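Side-chain contacts in STING-associated CdnE c-di-GMP synthase (PDB 6WT8), which synthesises the cyclic dinucleotide c-di-GMP, probably as the second messenger that switches on a partner STING protein in bacterial CBASS defence: residues 164-169 and 222-227; 265-270 and 347-352; 321-324 and 329-332; 27-32 and 54-59. One frame throughout, in Å; residues are numbered along the deposited sequence.

In the fold
Contacts 1 and 4 are built alike: in each, a lysine ammonium pairs with one carboxylate oxygen of a glutamate, and little surface is buried. They lie on opposite sides of the chain's centre, contact 1 beside the mixed sheet and contact 4 at the surface of the helical part. Contacts 1, 2 and 3 are each partly buried; none is fully core. Contact 2 joins the turn after helix 253-266 to helix 336-360, about 6 Å from contact 4 at the nearest atoms; helix 253-266 also packs against the second segment of contact 4. Contact 3 differs in kind: its backbones are bridged, it buries far more surface, and isoleucines fill its inner face. It lies in the loop leading into helix 336-360.

Contact 1: 164-169 and 222-227; sequences KSELVL and YNKKTG
Glu166 of helix 154-172 and Lys224 of the loop after strand 218-221 stand with their CA atoms 11.3 Å apart, so the backbones stay well separated and two long side chains span the interval. They come from opposite directions, both extended beyond CG. Lys224 is straight to its end, with CG anti to the backbone N (chi1 174°), which carries the ammonium to the carboxylate. There NZ gives a hydrogen bond of 2.7 Å to Glu166 OE2, on the syn lone pair, as part of a salt bridge. Water 1 closes a ring on the other oxygen: it donates to Glu166 OE1 at 2.9 Å and accepts from Lys224 NZ at 3.0 Å. Each charge has further partners, since Arg162 also pairs with Glu166 OE2 and Ile178 O takes a hydrogen bond from Lys224 NZ. An alanine here would remove the carboxylate and would probably leave the ends of Lys224 and Arg162 without their shared counter-charge. The loop is shaped by an Asx motif, in which Asn223 OD1 accepts from Thr226 N at 2.9 Å, nearly straight at 169°. The contact thus ties helix 154-172 to the loop that leaves strand 218-221; on the helix, Glu166 and Leu169 rest on Ile184 of strand 184-189, and Ser165 reaches helix 60-81.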
# COMPACT_ATOMS: atom_id res chain seq x y z
N LYS A 164 25.32 11.40 5.08
CA LYS A 164 25.38 12.53 4.17
C LYS A 164 24.00 13.17 4.01
O LYS A 164 23.87 14.40 3.99
CB LYS A 164 25.93 12.06 2.84
CG LYS A 164 26.22 13.16 1.83
CD LYS A 164 27.00 12.45 0.72
CE LYS A 164 27.61 13.42 -0.28
NZ LYS A 164 28.76 14.16 0.34
N SER A 165 22.97 12.33 3.97
CA SER A 165 21.60 12.85 3.89
C SER A 165 21.21 13.62 5.13
O SER A 165 20.52 14.66 5.04
CB SER A 165 20.64 11.66 3.69
OG SER A 165 20.88 11.03 2.45
N GLU A 166 21.59 13.14 6.33
CA GLU A 166 21.29 13.91 7.55
C GLU A 166 21.91 15.30 7.46
O GLU A 166 21.26 16.30 7.80
CB GLU A 166 21.85 13.21 8.79
CG GLU A 166 21.19 11.87 9.05
CD GLU A 166 21.73 11.22 10.30
OE1 GLU A 166 22.64 11.80 10.97
OE2 GLU A 166 21.27 10.11 10.60
N LEU A 167 23.17 15.38 6.99
CA LEU A 167 23.84 16.67 6.90
C LEU A 167 23.18 17.59 5.89
O LEU A 167 22.95 18.78 6.18
CB LEU A 167 25.32 16.45 6.52
CG LEU A 167 26.08 15.73 7.63
CD1 LEU A 167 27.46 15.27 7.06
CD2 LEU A 167 26.31 16.57 8.86
N VAL A 168 22.89 17.08 4.69
CA VAL A 168 22.27 17.91 3.66
C VAL A 168 20.89 18.38 4.09
O VAL A 168 20.54 19.57 3.97
CB VAL A 168 22.19 17.12 2.35
CG1 VAL A 168 21.28 17.85 1.34
CG2 VAL A 168 23.55 16.99 1.81
N LEU A 169 20.09 17.45 4.65
CA LEU A 169 18.73 17.84 4.99
C LEU A 169 18.72 18.80 6.17
O LEU A 169 17.91 19.74 6.21
CB LEU A 169 17.90 16.57 5.27
CG LEU A 169 17.70 15.71 4.01
CD1 LEU A 169 17.15 14.32 4.42
CD2 LEU A 169 16.76 16.38 2.98
N TYR A 222 18.32 0.23 5.28
CA TYR A 222 19.42 0.38 6.23
C TYR A 222 18.95 0.91 7.59
O TYR A 222 18.26 1.92 7.66
CB TYR A 222 20.44 1.35 5.65
CG TYR A 222 21.65 1.55 6.57
CD1 TYR A 222 22.51 0.51 6.82
CD2 TYR A 222 21.86 2.75 7.20
CE1 TYR A 222 23.63 0.67 7.67
CE2 TYR A 222 22.97 2.93 8.03
CZ TYR A 222 23.82 1.87 8.28
OH TYR A 222 24.93 2.04 9.11
N ASN A 223 19.32 0.21 8.65
CA ASN A 223 19.03 0.61 10.02
C ASN A 223 20.27 1.28 10.61
O ASN A 223 21.31 0.65 10.74
CB ASN A 223 18.66 -0.62 10.84
CG ASN A 223 18.30 -0.26 12.29
OD1 ASN A 223 19.04 0.43 12.97
ND2 ASN A 223 17.13 -0.71 12.74
N LYS A 224 20.15 2.56 10.96
CA LYS A 224 21.33 3.33 11.40
C LYS A 224 21.85 2.88 12.76
O LYS A 224 23.05 2.93 13.00
CB LYS A 224 20.93 4.81 11.48
CG LYS A 224 21.98 5.72 12.05
CD LYS A 224 21.46 7.12 12.20
CE LYS A 224 22.54 8.09 12.71
NZ LYS A 224 21.82 9.31 13.15
N LYS A 225 20.96 2.40 13.61
CA LYS A 225 21.33 2.01 14.97
C LYS A 225 22.07 0.69 14.96
O LYS A 225 23.09 0.55 15.64
CB LYS A 225 20.07 1.93 15.85
CG LYS A 225 20.37 2.13 17.34
CD LYS A 225 19.16 1.83 18.23
CE LYS A 225 17.93 2.70 17.91
NZ LYS A 225 18.13 4.19 18.01
N THR A 226 21.54 -0.31 14.25
CA THR A 226 22.19 -1.62 14.21
C THR A 226 23.32 -1.68 13.19
O THR A 226 24.20 -2.55 13.30
CB THR A 226 21.18 -2.70 13.88
OG1 THR A 226 20.74 -2.54 12.53
CG2 THR A 226 19.94 -2.58 14.77
N GLY A 227 23.31 -0.80 12.17
CA GLY A 227 24.30 -0.91 11.14
C GLY A 227 24.05 -2.04 10.17
O GLY A 227 24.97 -2.41 9.44
O HOH W 1 24.32 10.94 13.21

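Contact 2: 265-270 and 347-352; sequences YDCPHI and SQELDS
The imidazole of His269 has Pro268 CG over the centre of one face, 4.3 Å above its plane, while the Glu349 carboxylate approaches obliquely, OE2 lying 4.4 Å from His269 ND1. Phe345 of helix 336-360 also stacks with this ring. Pro268 and His269 are the central residues of a type I beta turn, Cys267 to Ile270, which follows helix 253-266 and is closed by Ile270 N to Cys267 O at 3.3 Å. The sulfur of Cys267 points into the contact because SG is anti to the backbone N (chi1 -179°). SG lies 3.5 Å from Glu349 OE2 and 4.0 Å from Glu349 CG. Within the turn, SG accepts a weak hydrogen bond from His269 N. Glu349 is bent at chi2 (-67°), which folds its carboxylate up beside the sulfur. Its two oxygens have different tasks: OE2 faces the turn, whereas OE1 makes a salt bridge to Lys3, bringing the N-terminal end of the chain to the same spot. With an alanine in its place, Lys3 would probably be left without its mate and a gap would open beside the Cys267 sulfur. Water 2 links the carboxylate to the ring, donating to Glu349 OE2 at 3.0 Å and reaching His269 ND1 through a weak hydrogen bond of 3.4 Å.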
# COMPACT_ATOMS: atom_id res chain seq x y z
N TYR A 265 -11.20 1.68 11.03
CA TYR A 265 -10.76 2.83 11.80
C TYR A 265 -11.84 3.27 12.77
O TYR A 265 -11.54 3.53 13.93
CB TYR A 265 -10.37 3.96 10.82
CG TYR A 265 -9.59 5.08 11.49
CD1 TYR A 265 -10.23 6.13 12.15
CD2 TYR A 265 -8.20 5.08 11.42
CE1 TYR A 265 -9.47 7.14 12.74
CE2 TYR A 265 -7.43 6.12 12.00
CZ TYR A 265 -8.09 7.12 12.65
OH TYR A 265 -7.34 8.12 13.26
N ASP A 266 -13.10 3.22 12.34
CA ASP A 266 -14.24 3.69 13.14
C ASP A 266 -14.83 2.59 14.01
O ASP A 266 -15.71 2.87 14.83
CB ASP A 266 -15.30 4.26 12.20
CG ASP A 266 -14.93 5.65 11.66
OD1 ASP A 266 -14.23 6.36 12.36
OD2 ASP A 266 -15.35 5.95 10.52
N CYS A 267 -14.35 1.37 13.90
CA CYS A 267 -14.89 0.28 14.71
C CYS A 267 -14.31 0.30 16.13
O CYS A 267 -13.10 0.12 16.30
CB CYS A 267 -14.58 -1.05 14.05
SG CYS A 267 -15.25 -2.46 14.99
N PRO A 268 -15.13 0.46 17.17
CA PRO A 268 -14.57 0.60 18.51
C PRO A 268 -14.04 -0.71 19.09
O PRO A 268 -13.28 -0.68 20.07
CB PRO A 268 -15.74 1.15 19.32
CG PRO A 268 -16.96 0.61 18.59
CD PRO A 268 -16.58 0.65 17.12
N HIS A 269 -14.36 -1.83 18.47
CA HIS A 269 -13.91 -3.14 18.91
C HIS A 269 -12.55 -3.53 18.34
O HIS A 269 -12.04 -4.60 18.72
CB HIS A 269 -14.96 -4.18 18.49
CG HIS A 269 -16.33 -3.84 18.98
ND1 HIS A 269 -17.43 -3.69 18.15
CD2 HIS A 269 -16.78 -3.63 20.25
CE1 HIS A 269 -18.49 -3.41 18.89
NE2 HIS A 269 -18.12 -3.36 20.16
N ILE A 270 -11.95 -2.71 17.48
CA ILE A 270 -10.68 -3.05 16.83
C ILE A 270 -9.66 -1.97 17.17
O ILE A 270 -9.90 -0.79 16.91
CB ILE A 270 -10.87 -3.18 15.30
CG1 ILE A 270 -11.86 -4.31 14.99
CG2 ILE A 270 -9.50 -3.51 14.61
CD1 ILE A 270 -12.35 -4.33 13.48
N SER A 347 -16.87 -7.89 9.84
CA SER A 347 -18.04 -8.46 9.18
C SER A 347 -19.32 -8.04 9.89
O SER A 347 -20.34 -7.79 9.22
CB SER A 347 -17.88 -9.97 9.09
OG SER A 347 -18.11 -10.54 10.34
N GLN A 348 -19.28 -7.90 11.22
CA GLN A 348 -20.46 -7.41 11.93
C GLN A 348 -20.81 -5.97 11.54
O GLN A 348 -21.99 -5.63 11.39
CB GLN A 348 -20.19 -7.53 13.43
CG GLN A 348 -20.17 -8.99 13.92
CD GLN A 348 -19.69 -9.17 15.41
OE1 GLN A 348 -19.41 -10.29 15.86
NE2 GLN A 348 -19.60 -8.06 16.15
N GLU A 349 -19.79 -5.12 11.32
CA GLU A 349 -20.09 -3.77 10.86
C GLU A 349 -20.71 -3.81 9.49
O GLU A 349 -21.68 -3.09 9.23
CB GLU A 349 -18.82 -2.89 10.79
CG GLU A 349 -18.11 -2.70 12.15
CD GLU A 349 -18.93 -1.88 13.12
OE1 GLU A 349 -19.93 -1.25 12.69
OE2 GLU A 349 -18.63 -1.92 14.33
N LEU A 350 -20.16 -4.62 8.57
CA LEU A 350 -20.77 -4.69 7.23
C LEU A 350 -22.19 -5.24 7.30
O LEU A 350 -23.06 -4.78 6.54
CB LEU A 350 -19.93 -5.58 6.29
CG LEU A 350 -18.52 -5.07 6.06
CD1 LEU A 350 -17.71 -6.14 5.35
CD2 LEU A 350 -18.60 -3.86 5.17
N ASP A 351 -22.45 -6.22 8.19
CA ASP A 351 -23.81 -6.73 8.32
C ASP A 351 -24.75 -5.61 8.73
O ASP A 351 -25.87 -5.49 8.20
CB ASP A 351 -23.79 -7.83 9.37
CG ASP A 351 -25.09 -8.62 9.47
OD1 ASP A 351 -25.78 -8.80 8.45
OD2 ASP A 351 -25.37 -9.11 10.58
N SER A 352 -24.34 -4.81 9.71
CA SER A 352 -25.18 -3.68 10.14
C SER A 352 -25.43 -2.70 9.01
O SER A 352 -26.53 -2.16 8.88
CB SER A 352 -24.51 -2.93 11.27
OG SER A 352 -24.53 -3.74 12.43
O HOH W 2 -18.26 -4.77 15.08

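Contact 3: 321-324 and 329-332; sequences NIKS and EYIF
Lys323 and Tyr330 form a single antiparallel bridge, a non-hydrogen-bonded pair with CA atoms 4.3 Å apart. Backbone bonds flank it: Ile331 N to Ile322 O at 3.0 Å, and Ser324 N to Glu329 O at 2.9 Å. Beside the second, Ser324 OG accepts from Glu329 N at 3.1 Å. The two carbonyl oxygens also receive CA-H...O contacts from Tyr330 and Lys323, so each is gripped more than once. On the face of the bridge pair the two side chains lie side by side, pointing the same way. Lys323 CG is 3.7 Å from Tyr330 CE1, and Lys323 CE lies beside Tyr330 OH. Asn321 O meets the ring edge in plane, and water 3 joins Asn321 OD1 to Tyr330 OH. On the other face Ile322 CG2 packs 3.8 Å from Ile331 CD1, and Ile322 CD1 touches CE2 of the Phe332 ring. Ile331 carries CG1 between its backbone N and carbonyl carbon (chi1 56°), which brings that branch against Ile322. Water 4 donates to Ile322 O and accepts from Phe332 N.

Farther out, Ser324 OG is positioned by a hydrogen bond to Asp326, tightening the short connection between the segments. Asn321 ND2 is held by Ser317 O of helix 316-320. The isoleucine face looks onto helices 278-287 and 300-314, through Ile284 and Ile312, while Lys339 of helix 336-360 binds Ile331 O.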
# COMPACT_ATOMS: atom_id res chain seq x y z
N ASN A 321 -4.93 -20.08 2.12
CA ASN A 321 -4.19 -19.95 0.87
C ASN A 321 -4.23 -18.53 0.30
O ASN A 321 -3.74 -18.31 -0.81
CB ASN A 321 -4.73 -20.99 -0.12
CG ASN A 321 -4.21 -22.38 0.20
OD1 ASN A 321 -3.06 -22.70 -0.10
ND2 ASN A 321 -5.01 -23.17 0.91
N ILE A 322 -4.76 -17.56 1.04
CA ILE A 322 -4.75 -16.18 0.58
C ILE A 322 -3.34 -15.61 0.80
O ILE A 322 -2.82 -15.62 1.93
CB ILE A 322 -5.79 -15.33 1.32
CG1 ILE A 322 -7.22 -15.93 1.15
CG2 ILE A 322 -5.76 -13.89 0.78
CD1 ILE A 322 -8.25 -15.16 1.93
N LYS A 323 -2.74 -15.11 -0.27
CA LYS A 323 -1.40 -14.51 -0.20
C LYS A 323 -1.50 -13.00 -0.07
O LYS A 323 -2.50 -12.37 -0.38
CB LYS A 323 -0.61 -14.84 -1.47
CG LYS A 323 -0.35 -16.35 -1.62
CD LYS A 323 0.56 -16.62 -2.80
CE LYS A 323 0.80 -18.12 -2.89
NZ LYS A 323 1.71 -18.40 -4.06
N SER A 324 -0.39 -12.42 0.39
CA SER A 324 -0.21 -10.97 0.33
C SER A 324 -0.15 -10.52 -1.12
O SER A 324 0.11 -11.33 -2.02
CB SER A 324 1.07 -10.60 1.06
OG SER A 324 2.17 -11.35 0.56
N GLU A 329 3.86 -13.86 1.39
CA GLU A 329 3.37 -14.44 2.63
C GLU A 329 1.95 -14.94 2.44
O GLU A 329 1.24 -14.50 1.53
CB GLU A 329 3.34 -13.40 3.76
CG GLU A 329 4.60 -12.54 3.84
CD GLU A 329 4.51 -11.37 4.83
OE1 GLU A 329 3.58 -11.35 5.69
OE2 GLU A 329 5.40 -10.49 4.73
N TYR A 330 1.55 -15.86 3.32
CA TYR A 330 0.13 -16.19 3.47
C TYR A 330 -0.38 -15.35 4.62
O TYR A 330 0.13 -15.47 5.73
CB TYR A 330 -0.03 -17.68 3.77
CG TYR A 330 0.27 -18.56 2.56
CD1 TYR A 330 -0.65 -18.63 1.54
CD2 TYR A 330 1.45 -19.30 2.49
CE1 TYR A 330 -0.42 -19.44 0.43
CE2 TYR A 330 1.71 -20.11 1.38
CZ TYR A 330 0.75 -20.17 0.37
OH TYR A 330 0.98 -20.98 -0.72
N ILE A 331 -1.40 -14.53 4.36
CA ILE A 331 -1.76 -13.50 5.35
C ILE A 331 -2.47 -14.06 6.57
O ILE A 331 -2.57 -13.33 7.58
CB ILE A 331 -2.61 -12.37 4.75
CG1 ILE A 331 -3.87 -12.90 4.10
CG2 ILE A 331 -1.79 -11.58 3.75
CD1 ILE A 331 -4.90 -11.82 3.90
N PHE A 332 -2.91 -15.31 6.56
CA PHE A 332 -3.46 -15.92 7.79
C PHE A 332 -2.57 -17.03 8.35
O PHE A 332 -3.01 -17.77 9.22
CB PHE A 332 -4.87 -16.45 7.53
CG PHE A 332 -5.88 -15.35 7.30
CD1 PHE A 332 -6.40 -14.65 8.39
CD2 PHE A 332 -6.24 -14.95 6.02
CE1 PHE A 332 -7.34 -13.63 8.20
CE2 PHE A 332 -7.16 -13.90 5.82
CZ PHE A 332 -7.69 -13.22 6.90
O HOH W 3 -1.25 -21.58 -2.20
O HOH W 4 -3.44 -16.96 4.25

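Contact 4: 27-32 and 54-59; sequences YSETLS and SMKGVA
Glu29, within the short helix 27-31, faces Lys56, the last helical residue of helix 46-56, with their CA atoms 11.8 Å apart. Both backbones change course close by. Ser32 is the first residue beyond its helix, its N still bonded to Ser28 O at 3.0 Å, and Gly57 ends the other helix with a positive phi of 79°, which sends the chain off toward Val58 and Ala59.

The two side chains come from opposite directions, each with CG anti to its own carbonyl carbon (chi1 -73° for Glu29). Beyond CG both are extended, and the extended chains bring Lys56 CE and NZ to Glu29 OE2. Lys56 NZ gives a hydrogen bond of 2.9 Å to Glu29 OE2, within a salt bridge. The ammonium arrives on the syn side of that oxygen, 22° out of the carboxylate plane. It favours one oxygen clearly, since Glu29 OE1 is 3.8 Å from Lys56 NZ. Met26 N also donates to OE2, and a long, weak ion pair links OE1 to Lys52 of helix 46-56. Behind Lys56, selenomethionine Met55 turns to helix 253-266, touching Asn255 and Phe259, and to Met26.

With Lys56 NZ and Met26 N both donating to Glu29 OE2, the carboxylate is limited in how far it can turn, and the ammonium of Lys56 is drawn to it from the last residue of its helix. The contact is therefore mainly electrostatic, a salt bridge at the surface between helix 27-31 and the end of helix 46-56, with little apolar packing of its own.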
# COMPACT_ATOMS: atom_id res chain seq x y z
N TYR A 27 -18.28 6.32 -11.00
CA TYR A 27 -19.12 6.28 -12.19
C TYR A 27 -20.42 5.52 -11.95
O TYR A 27 -21.46 5.88 -12.53
CB TYR A 27 -18.38 5.66 -13.38
CG TYR A 27 -17.58 6.65 -14.19
CD1 TYR A 27 -17.13 7.84 -13.62
CD2 TYR A 27 -17.30 6.40 -15.54
CE1 TYR A 27 -16.41 8.75 -14.36
CE2 TYR A 27 -16.58 7.30 -16.29
CZ TYR A 27 -16.14 8.47 -15.70
OH TYR A 27 -15.43 9.37 -16.45
N SER A 28 -20.41 4.51 -11.07
CA SER A 28 -21.65 3.77 -10.89
C SER A 28 -22.68 4.64 -10.21
O SER A 28 -23.88 4.33 -10.31
CB SER A 28 -21.44 2.49 -10.08
OG SER A 28 -20.98 2.72 -8.72
N GLU A 29 -22.27 5.74 -9.56
CA GLU A 29 -23.27 6.66 -9.01
C GLU A 29 -24.21 7.20 -10.08
O GLU A 29 -25.42 7.36 -9.84
CB GLU A 29 -22.60 7.87 -8.34
CG GLU A 29 -21.95 7.55 -7.02
CD GLU A 29 -21.33 8.79 -6.44
OE1 GLU A 29 -22.13 9.72 -6.12
OE2 GLU A 29 -20.08 8.82 -6.33
N THR A 30 -23.67 7.62 -11.23
CA THR A 30 -24.52 8.26 -12.22
C THR A 30 -24.93 7.32 -13.34
O THR A 30 -25.87 7.65 -14.07
CB THR A 30 -23.85 9.46 -12.88
OG1 THR A 30 -22.53 9.10 -13.34
CG2 THR A 30 -23.83 10.69 -11.94
N LEU A 31 -24.24 6.21 -13.51
CA LEU A 31 -24.54 5.35 -14.65
C LEU A 31 -25.21 4.06 -14.24
O LEU A 31 -25.78 3.38 -15.09
CB LEU A 31 -23.27 4.99 -15.43
CG LEU A 31 -22.47 6.18 -15.97
CD1 LEU A 31 -21.10 5.71 -16.46
CD2 LEU A 31 -23.24 6.97 -17.05
N SER A 32 -25.20 3.71 -12.97
CA SER A 32 -25.70 2.41 -12.58
C SER A 32 -26.73 2.57 -11.47
O SER A 32 -27.08 3.69 -11.06
CB SER A 32 -24.54 1.51 -12.15
OG SER A 32 -24.95 0.17 -12.01
N SER A 54 -16.48 7.10 2.46
CA SER A 54 -15.48 6.13 2.90
C SER A 54 -14.77 5.47 1.72
O SER A 54 -13.59 5.12 1.82
CB SER A 54 -16.13 5.04 3.74
OG SER A 54 -16.53 5.54 5.00
N MSE A 55 -15.45 5.28 0.60
CA MSE A 55 -14.88 4.69 -0.60
C MSE A 55 -14.00 5.68 -1.33
O MSE A 55 -13.00 5.28 -1.92
CB MSE A 55 -15.98 4.17 -1.54
CG MSE A 55 -16.55 2.88 -1.02
SE MSE A 55 -17.85 2.23 -2.35
CE MSE A 55 -18.18 0.67 -1.45
N LYS A 56 -14.36 6.97 -1.36
CA LYS A 56 -13.64 7.90 -2.24
C LYS A 56 -12.29 8.35 -1.69
O LYS A 56 -11.43 8.77 -2.48
CB LYS A 56 -14.51 9.12 -2.52
CG LYS A 56 -15.65 8.76 -3.43
CD LYS A 56 -16.61 9.95 -3.55
CE LYS A 56 -17.80 9.50 -4.35
NZ LYS A 56 -18.89 10.54 -4.39
N GLY A 57 -12.06 8.28 -0.37
CA GLY A 57 -10.76 8.62 0.18
C GLY A 57 -10.48 10.11 0.32
O GLY A 57 -11.37 10.96 0.52
N VAL A 58 -9.19 10.44 0.26
CA VAL A 58 -8.66 11.75 0.65
C VAL A 58 -8.74 12.73 -0.52
O VAL A 58 -8.48 12.37 -1.68
CB VAL A 58 -7.20 11.54 1.14
CG1 VAL A 58 -6.46 12.84 1.35
CG2 VAL A 58 -7.21 10.70 2.47
N ALA A 59 -9.05 13.98 -0.19
CA ALA A 59 -9.06 15.03 -1.20
C ALA A 59 -7.70 15.12 -1.91
O ALA A 59 -6.62 14.99 -1.27
CB ALA A 59 -9.44 16.38 -0.57